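Local coordinates for protein alanine racemase (Corynebacterium glutamicum, PDB 2DY3) that carries bound pyridoxal-5'-phosphate and belongs to the alanine racemase family, pairing a TIM-barrel N-terminal domain with a C-terminal domain rich in beta structure, at residues G58-T61 and L62-M66; K122-S125 and G126-S130; L341-I344 and N345-V349. All blocks are in the same frame, centred on the assembly; numbering follows the deposited sequence.

Contact 1. Residues G58-T61 and L62-M66; sequences GVAT and LAEAM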
loop_
_atom_site.group_PDB
_atom_site.type_symbol
_atom_site.label_atom_id
_atom_site.label_comp_id
_atom_site.label_asym_id
_atom_site.label_seq_id
_atom_site.Cartn_x
_atom_site.Cartn_y
_atom_site.Cartn_z
ATOM N N GLY B 58 -10.510 -17.097 8.643
ATOM C CA GLY B 58 -9.544 -17.590 7.686
ATOM C C GLY B 58 -8.569 -16.493 7.305
ATOM O O GLY B 58 -8.973 -15.345 7.066
ATOM N N VAL B 59 -7.281 -16.827 7.289
ATOM C CA VAL B 59 -6.263 -15.862 6.889
ATOM C C VAL B 59 -5.270 -16.561 5.985
ATOM O O VAL B 59 -5.279 -17.792 5.865
ATOM C CB VAL B 59 -5.475 -15.253 8.087
ATOM C CG1 VAL B 59 -6.382 -14.356 8.910
ATOM C CG2 VAL B 59 -4.862 -16.362 8.942
ATOM N N ALA B 60 -4.419 -15.770 5.344
ATOM C CA ALA B 60 -3.418 -16.325 4.449
ATOM C C ALA B 60 -2.169 -16.804 5.164
ATOM O O ALA B 60 -1.785 -17.965 5.037
ATOM C CB ALA B 60 -3.029 -15.297 3.397
ATOM N N THR B 61 -1.543 -15.914 5.931
ATOM C CA THR B 61 -0.285 -16.248 6.581
ATOM C C THR B 61 -0.286 -16.618 8.062
ATOM O O THR B 61 -1.246 -16.388 8.787
ATOM C CB THR B 61 0.736 -15.102 6.389
ATOM O OG1 THR B 61 0.345 -13.969 7.176
ATOM C CG2 THR B 61 0.803 -14.688 4.923
ATOM N N LEU B 62 0.834 -17.198 8.476
ATOM C CA LEU B 62 1.079 -17.615 9.846
ATOM C C LEU B 62 0.990 -16.386 10.733
ATOM O O LEU B 62 0.365 -16.410 11.792
ATOM C CB LEU B 62 2.483 -18.208 9.946
ATOM C CG LEU B 62 2.745 -19.710 10.070
ATOM C CD1 LEU B 62 1.589 -20.539 9.528
ATOM C CD2 LEU B 62 4.055 -20.019 9.353
ATOM N N ALA B 63 1.630 -15.310 10.284
ATOM C CA ALA B 63 1.649 -14.063 11.025
ATOM C C ALA B 63 0.252 -13.478 11.219
ATOM O O ALA B 63 -0.046 -12.942 12.282
ATOM C CB ALA B 63 2.572 -13.050 10.330
ATOM N N GLU B 64 -0.604 -13.577 10.203
ATOM C CA GLU B 64 -1.970 -13.053 10.327
ATOM C C GLU B 64 -2.760 -13.906 11.308
ATOM O O GLU B 64 -3.515 -13.391 12.129
ATOM C CB GLU B 64 -2.689 -13.051 8.977
ATOM C CG GLU B 64 -2.071 -12.119 7.941
ATOM C CD GLU B 64 -2.772 -12.209 6.601
ATOM O OE1 GLU B 64 -3.121 -13.334 6.198
ATOM O OE2 GLU B 64 -2.968 -11.159 5.948
ATOM N N ALA B 65 -2.589 -15.217 11.216
ATOM C CA ALA B 65 -3.292 -16.118 12.120
ATOM C C ALA B 65 -2.859 -15.834 13.560
ATOM O O ALA B 65 -3.692 -15.765 14.463
ATOM C CB ALA B 65 -2.998 -17.567 11.754
ATOM N N MET B 66 -1.560 -15.658 13.769
ATOM C CA MET B 66 -1.044 -15.377 15.105
ATOM C C MET B 66 -1.537 -14.024 15.621
ATOM O O MET B 66 -1.758 -13.858 16.825
ATOM C CB MET B 66 0.495 -15.457 15.114
ATOM C CG MET B 66 1.018 -16.905 15.129
ATOM S SD MET B 66 2.823 -17.131 15.079
ATOM C CE MET B 66 3.242 -16.908 16.846
#
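The flat group of this contact is the carboxylate of E64, whose OE1 takes two backbone N-H groups of segment 58-61 from different directions. A60 N, 2.9 Å from E64 OE1, meets the oxygen nearly in line with its C-O bond. T61 N, 3.0 Å from the same E64 OE1, comes instead from above the carboxylate plane, 37° out of it, yet its hydrogen bond is the straighter of the two (168°). At the other oxygen, OE2 accepts from A35 N and forms a salt bridge with R355 of the second subunit, so both ends of the carboxylate are engaged and its rotation is probably fixed. T61 returns the bond: its OG1 accepts from E64 N at 3.2 Å. A chi1 of 71° sets that hydroxyl between the backbone N and carbonyl carbon of T61, where it also presses on E64, with OG1 only 3.1 Å from E64 CG. A65 N donates to T61 O over 3.0 Å, a backbone bond of the first turn. Alongside these polar links, V59 and E64 run past each other in opposite directions, and V59 CG2 lies 3.6 Å from A65 CB, tying V59 to the first turn. The reciprocal bonds between T61, the N-cap residue, and E64 define a capping box. It starts helix 62-70 just after strand 56-59, within the beta-alpha-beta unit completed by strand 76-81 in the TIM-barrel domain.

Contact 2. Residues K122-S125 and G126-S130; sequences KIDS and GLHRS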
loop_
_atom_site.group_PDB
_atom_site.type_symbol
_atom_site.label_atom_id
_atom_site.label_comp_id
_atom_site.label_asym_id
_atom_site.label_seq_id
_atom_site.Cartn_x
_atom_site.Cartn_y
_atom_site.Cartn_z
ATOM N N LYS B 122 -5.830 -28.620 1.673
ATOM C CA LYS B 122 -6.166 -27.727 0.577
ATOM C C LYS B 122 -6.084 -28.581 -0.682
ATOM O O LYS B 122 -5.038 -29.167 -0.981
ATOM C CB LYS B 122 -5.177 -26.564 0.483
ATOM C CG LYS B 122 -5.424 -25.674 -0.727
ATOM C CD LYS B 122 -4.556 -24.421 -0.693
ATOM C CE LYS B 122 -4.640 -23.664 -2.009
ATOM N NZ LYS B 122 -6.013 -23.214 -2.297
ATOM N N ILE B 123 -7.189 -28.657 -1.407
ATOM C CA ILE B 123 -7.248 -29.466 -2.614
ATOM C C ILE B 123 -7.120 -28.677 -3.910
ATOM O O ILE B 123 -7.833 -27.701 -4.125
ATOM C CB ILE B 123 -8.575 -30.254 -2.688
ATOM C CG1 ILE B 123 -8.662 -31.246 -1.526
ATOM C CG2 ILE B 123 -8.677 -30.973 -4.040
ATOM C CD1 ILE B 123 -7.554 -32.294 -1.523
ATOM N N ASP B 124 -6.199 -29.103 -4.769
ATOM C CA ASP B 124 -6.034 -28.459 -6.066
ATOM C C ASP B 124 -7.125 -29.129 -6.892
ATOM O O ASP B 124 -6.953 -30.255 -7.354
ATOM C CB ASP B 124 -4.658 -28.770 -6.662
ATOM C CG ASP B 124 -4.508 -28.266 -8.096
ATOM O OD1 ASP B 124 -5.537 -28.006 -8.757
ATOM O OD2 ASP B 124 -3.358 -28.141 -8.570
ATOM N N SER B 125 -8.251 -28.445 -7.059
ATOM C CA SER B 125 -9.367 -29.007 -7.812
ATOM C C SER B 125 -9.370 -28.664 -9.298
ATOM O O SER B 125 -10.407 -28.747 -9.955
ATOM C CB SER B 125 -10.694 -28.569 -7.183
ATOM O OG SER B 125 -10.792 -27.157 -7.129
ATOM N N GLY B 126 -8.219 -28.274 -9.834
ATOM C CA GLY B 126 -8.167 -27.956 -11.249
ATOM C C GLY B 126 -7.483 -26.659 -11.631
ATOM O O GLY B 126 -7.058 -26.495 -12.771
ATOM N N LEU B 127 -7.378 -25.728 -10.691
ATOM C CA LEU B 127 -6.739 -24.446 -10.970
ATOM C C LEU B 127 -5.232 -24.593 -11.159
ATOM O O LEU B 127 -4.592 -23.752 -11.781
ATOM C CB LEU B 127 -7.022 -23.469 -9.833
ATOM C CG LEU B 127 -8.409 -22.822 -9.826
ATOM C CD1 LEU B 127 -9.375 -23.602 -10.699
ATOM C CD2 LEU B 127 -8.905 -22.735 -8.402
ATOM N N HIS B 128 -4.673 -25.665 -10.609
ATOM C CA HIS B 128 -3.244 -25.918 -10.706
ATOM C C HIS B 128 -2.391 -24.822 -10.090
ATOM O O HIS B 128 -1.315 -24.494 -10.595
ATOM C CB HIS B 128 -2.852 -26.129 -12.162
ATOM C CG HIS B 128 -3.292 -27.448 -12.703
ATOM N ND1 HIS B 128 -3.210 -27.770 -14.040
ATOM C CD2 HIS B 128 -3.796 -28.538 -12.080
ATOM C CE1 HIS B 128 -3.644 -29.005 -14.217
ATOM N NE2 HIS B 128 -4.006 -29.494 -13.044
ATOM N N ARG B 129 -2.921 -24.231 -9.055
ATOM C CA ARG B 129 -2.173 -23.269 -8.259
ATOM C C ARG B 129 -1.547 -23.923 -7.036
ATOM O O ARG B 129 -0.770 -24.863 -7.242
ATOM C CB ARG B 129 -3.074 -22.119 -7.814
ATOM C CG ARG B 129 -3.692 -21.327 -8.952
ATOM C CD ARG B 129 -4.375 -20.077 -8.431
ATOM N NE ARG B 129 -5.484 -19.659 -9.281
ATOM C CZ ARG B 129 -6.246 -18.598 -9.041
ATOM N NH1 ARG B 129 -6.016 -17.846 -7.973
ATOM N NH2 ARG B 129 -7.234 -18.290 -9.870
ATOM N N SER B 130 -2.023 -23.577 -5.883
ATOM C CA SER B 130 -1.556 -24.200 -4.648
ATOM C C SER B 130 -2.468 -25.372 -4.275
ATOM O O SER B 130 -3.555 -25.526 -4.826
ATOM C CB SER B 130 -1.554 -23.169 -3.516
ATOM O OG SER B 130 -1.065 -23.728 -2.312
HETATM O O HOH W 1 -7.325 -26.182 -7.594
#
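S125 and G126 turn the chain where segment 122-125 gives way to 126-130, and neither segment forms a regular helix or strand beyond K122. G126 has a positive phi, 132°, a conformation in which a CB would be jammed against S125 O, which accounts for glycine here. H128 also has positive phi, so the backbone keeps curling around the side chain of D124. Two N-H groups converge on D124 OD1: G126 N at 2.9 Å, nearly in line with the C-O bond, and H128 N at 3.1 Å, on the syn side and 32° out of the carboxylate plane. The bond to G126, two residues on, is that of an Asx turn, and the one to H128 extends the same grip. A water donates to D124 OD1 (2.8 Å) and accepts from L127 N (3.1 Å), bridging the amide between those two. With CG trans to the backbone N, chi1 173°, the D124 carboxylate swings over into the loop. Its OD2 lies at the edge of the H128 ring, close to the ring plane and 3.6 Å from CD2, while forming a salt bridge with K246 of the second subunit. At the mouth of the loop the K122 chain, extended as far as CE and bent at chi4, packs tightly on S130, CE standing 3.5 Å from S130 CB. The loop leaves the C-terminal end of strand 117-122 and leads to helix 134-146. Backbone bonds tie I123 to F156 of the adjacent strand 150-156, S125 OG bonds T157 and Q173, and helix 169-186 packs on I123 and L127.

Contact 3. Residues L341-I344 and N345-V349; sequences LDTI and NYEVV. With PLP (pyridoxal-5'-phosphate), chain F.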
loop_
_atom_site.group_PDB
_atom_site.type_symbol
_atom_site.label_atom_id
_atom_site.label_comp_id
_atom_site.label_asym_id
_atom_site.label_seq_id
_atom_site.Cartn_x
_atom_site.Cartn_y
_atom_site.Cartn_z
ATOM N N LEU B 341 -11.765 2.561 -12.607
ATOM C CA LEU B 341 -10.337 2.264 -12.670
ATOM C C LEU B 341 -10.033 0.962 -13.402
ATOM O O LEU B 341 -8.902 0.479 -13.374
ATOM C CB LEU B 341 -9.742 2.220 -11.258
ATOM C CG LEU B 341 -9.246 3.568 -10.720
ATOM C CD1 LEU B 341 -10.317 4.629 -10.927
ATOM C CD2 LEU B 341 -8.881 3.442 -9.249
ATOM N N ASP B 342 -11.043 0.400 -14.054
ATOM C CA ASP B 342 -10.872 -0.836 -14.808
ATOM C C ASP B 342 -10.290 -1.948 -13.931
ATOM O O ASP B 342 -9.363 -2.646 -14.330
ATOM C CB ASP B 342 -9.976 -0.565 -16.032
ATOM C CG ASP B 342 -9.716 -1.808 -16.875
ATOM O OD1 ASP B 342 -10.658 -2.590 -17.124
ATOM O OD2 ASP B 342 -8.559 -1.994 -17.307
ATOM N N THR B 343 -10.844 -2.097 -12.729
ATOM C CA THR B 343 -10.416 -3.139 -11.799
ATOM C C THR B 343 -11.615 -3.600 -10.964
ATOM O O THR B 343 -12.764 -3.360 -11.338
ATOM C CB THR B 343 -9.285 -2.642 -10.866
ATOM O OG1 THR B 343 -8.761 -3.751 -10.125
ATOM C CG2 THR B 343 -9.808 -1.582 -9.899
ATOM N N ILE B 344 -11.362 -4.259 -9.839
ATOM C CA ILE B 344 -12.452 -4.759 -9.003
ATOM C C ILE B 344 -12.436 -4.157 -7.600
ATOM O O ILE B 344 -11.393 -3.712 -7.122
ATOM C CB ILE B 344 -12.403 -6.308 -8.911
ATOM C CG1 ILE B 344 -11.064 -6.765 -8.335
ATOM C CG2 ILE B 344 -12.575 -6.917 -10.293
ATOM C CD1 ILE B 344 -10.887 -8.275 -8.326
ATOM N N ASN B 345 -13.594 -4.150 -6.940
ATOM C CA ASN B 345 -13.703 -3.569 -5.604
ATOM C C ASN B 345 -12.742 -4.159 -4.574
ATOM O O ASN B 345 -12.359 -3.477 -3.620
ATOM C CB ASN B 345 -15.159 -3.635 -5.102
ATOM C CG ASN B 345 -15.807 -5.000 -5.306
ATOM O OD1 ASN B 345 -17.035 -5.105 -5.378
ATOM N ND2 ASN B 345 -15.000 -6.043 -5.381
ATOM N N TYR B 346 -12.352 -5.416 -4.763
ATOM C CA TYR B 346 -11.395 -6.063 -3.862
ATOM C C TYR B 346 -10.115 -5.230 -3.807
ATOM O O TYR B 346 -9.554 -4.983 -2.735
ATOM C CB TYR B 346 -11.002 -7.454 -4.371
ATOM C CG TYR B 346 -12.061 -8.532 -4.301
ATOM C CD1 TYR B 346 -13.036 -8.643 -5.281
ATOM C CD2 TYR B 346 -12.039 -9.486 -3.286
ATOM C CE1 TYR B 346 -13.953 -9.676 -5.260
ATOM C CE2 TYR B 346 -12.952 -10.523 -3.255
ATOM C CZ TYR B 346 -13.908 -10.614 -4.248
ATOM O OH TYR B 346 -14.805 -11.658 -4.244
ATOM N N GLU B 347 -9.649 -4.803 -4.978
ATOM C CA GLU B 347 -8.417 -4.031 -5.061
ATOM C C GLU B 347 -8.540 -2.598 -4.556
ATOM O O GLU B 347 -7.631 -2.090 -3.900
ATOM C CB GLU B 347 -7.875 -4.036 -6.496
ATOM C CG GLU B 347 -6.531 -3.310 -6.638
ATOM C CD GLU B 347 -5.850 -3.563 -7.980
ATOM O OE1 GLU B 347 -6.497 -3.364 -9.027
ATOM O OE2 GLU B 347 -4.664 -3.955 -7.989
ATOM N N VAL B 348 -9.660 -1.943 -4.839
ATOM C CA VAL B 348 -9.826 -0.571 -4.385
ATOM C C VAL B 348 -9.817 -0.440 -2.854
ATOM O O VAL B 348 -9.209 0.484 -2.323
ATOM C CB VAL B 348 -11.116 0.065 -4.966
ATOM C CG1 VAL B 348 -11.063 0.039 -6.497
ATOM C CG2 VAL B 348 -12.333 -0.659 -4.469
ATOM N N VAL B 349 -10.466 -1.353 -2.133
ATOM C CA VAL B 349 -10.456 -1.232 -0.676
ATOM C C VAL B 349 -9.072 -1.500 -0.091
ATOM O O VAL B 349 -8.761 -1.053 1.012
ATOM C CB VAL B 349 -11.483 -2.168 -0.002
ATOM C CG1 VAL B 349 -12.898 -1.786 -0.456
ATOM C CG2 VAL B 349 -11.166 -3.625 -0.318
HETATM N N1 PLP F . -10.875 -18.431 0.693
HETATM C C2 PLP F . -9.535 -18.293 0.319
HETATM C C2A PLP F . -8.649 -19.526 0.256
HETATM C C3 PLP F . -9.044 -17.005 0.001
HETATM O O3 PLP F . -7.727 -16.846 -0.378
HETATM C C4 PLP F . -9.917 -15.875 0.075
HETATM C C4A PLP F . -9.446 -14.446 -0.297
HETATM C C5 PLP F . -11.291 -16.077 0.451
HETATM C C6 PLP F . -11.741 -17.351 0.758
HETATM C C5A PLP F . -12.283 -14.956 0.527
HETATM O O4P PLP F . -12.861 -14.703 -0.746
HETATM P P PLP F . -13.972 -13.569 -1.082
HETATM O O1P PLP F . -13.473 -12.275 -0.632
HETATM O O2P PLP F . -14.072 -13.674 -2.538
HETATM O O3P PLP F . -15.163 -14.024 -0.330
#
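Y346 leaves the helix beside I344, and its CB is 4.0 Å from I344 CD1. Further out, Y346 CD1 meets the same methyl, I344 CD1, at 3.7 Å, an oblique apolar contact. Along the other side of the ring, Y346 CE2 lies 3.2 Å from O1P of pyridoxal-5'-phosphate, and the phosphorus sits in the ring plane. At the tip, Y346 OH donates to PLP O2P at 2.7 Å; S199 N, Y38 OH, G216 N and L217 N also bond the ligand. The helix starts here, with I344 as its N-cap: I344 O accepts from E347 N at 3.0 Å, with the donor 47° out of the carbonyl plane, and weakly from V348 N. Just before, D342, with positive phi, is the C-prime residue of the Schellman motif that ends helix 334-340, so the chain passes from one helix to the next within a few residues. T343 crosses E347 at about a right angle, its OG1 donating to E347 OE1 over a short 2.5 Å, on the anti side of the carboxylate. E347 OE2 accepts from R281 N of the second subunit.

In the fold
Along the chain the contacts follow in series, 58-66, then 122-130, then 341-349. Contacts 1 and 2 belong to the N-terminal TIM-barrel domain, at the ends of strands 56-59 and 117-122 of one parallel sheet, their centres 20 Å apart and nearest atoms about 9 Å. Contact 3 lies in the C-terminal domain, its centre 23 Å from contact 1 and 25 Å from contact 2, on the opposite side of the chain's centre from contact 1. None touches another, yet all approach the same pyridoxal-5'-phosphate: the side chains of A60 and K122 come within about 6 and 5 Å, and Y346 bonds its phosphate. All three also touch the second subunit, placing the pocket close to the dimer interface.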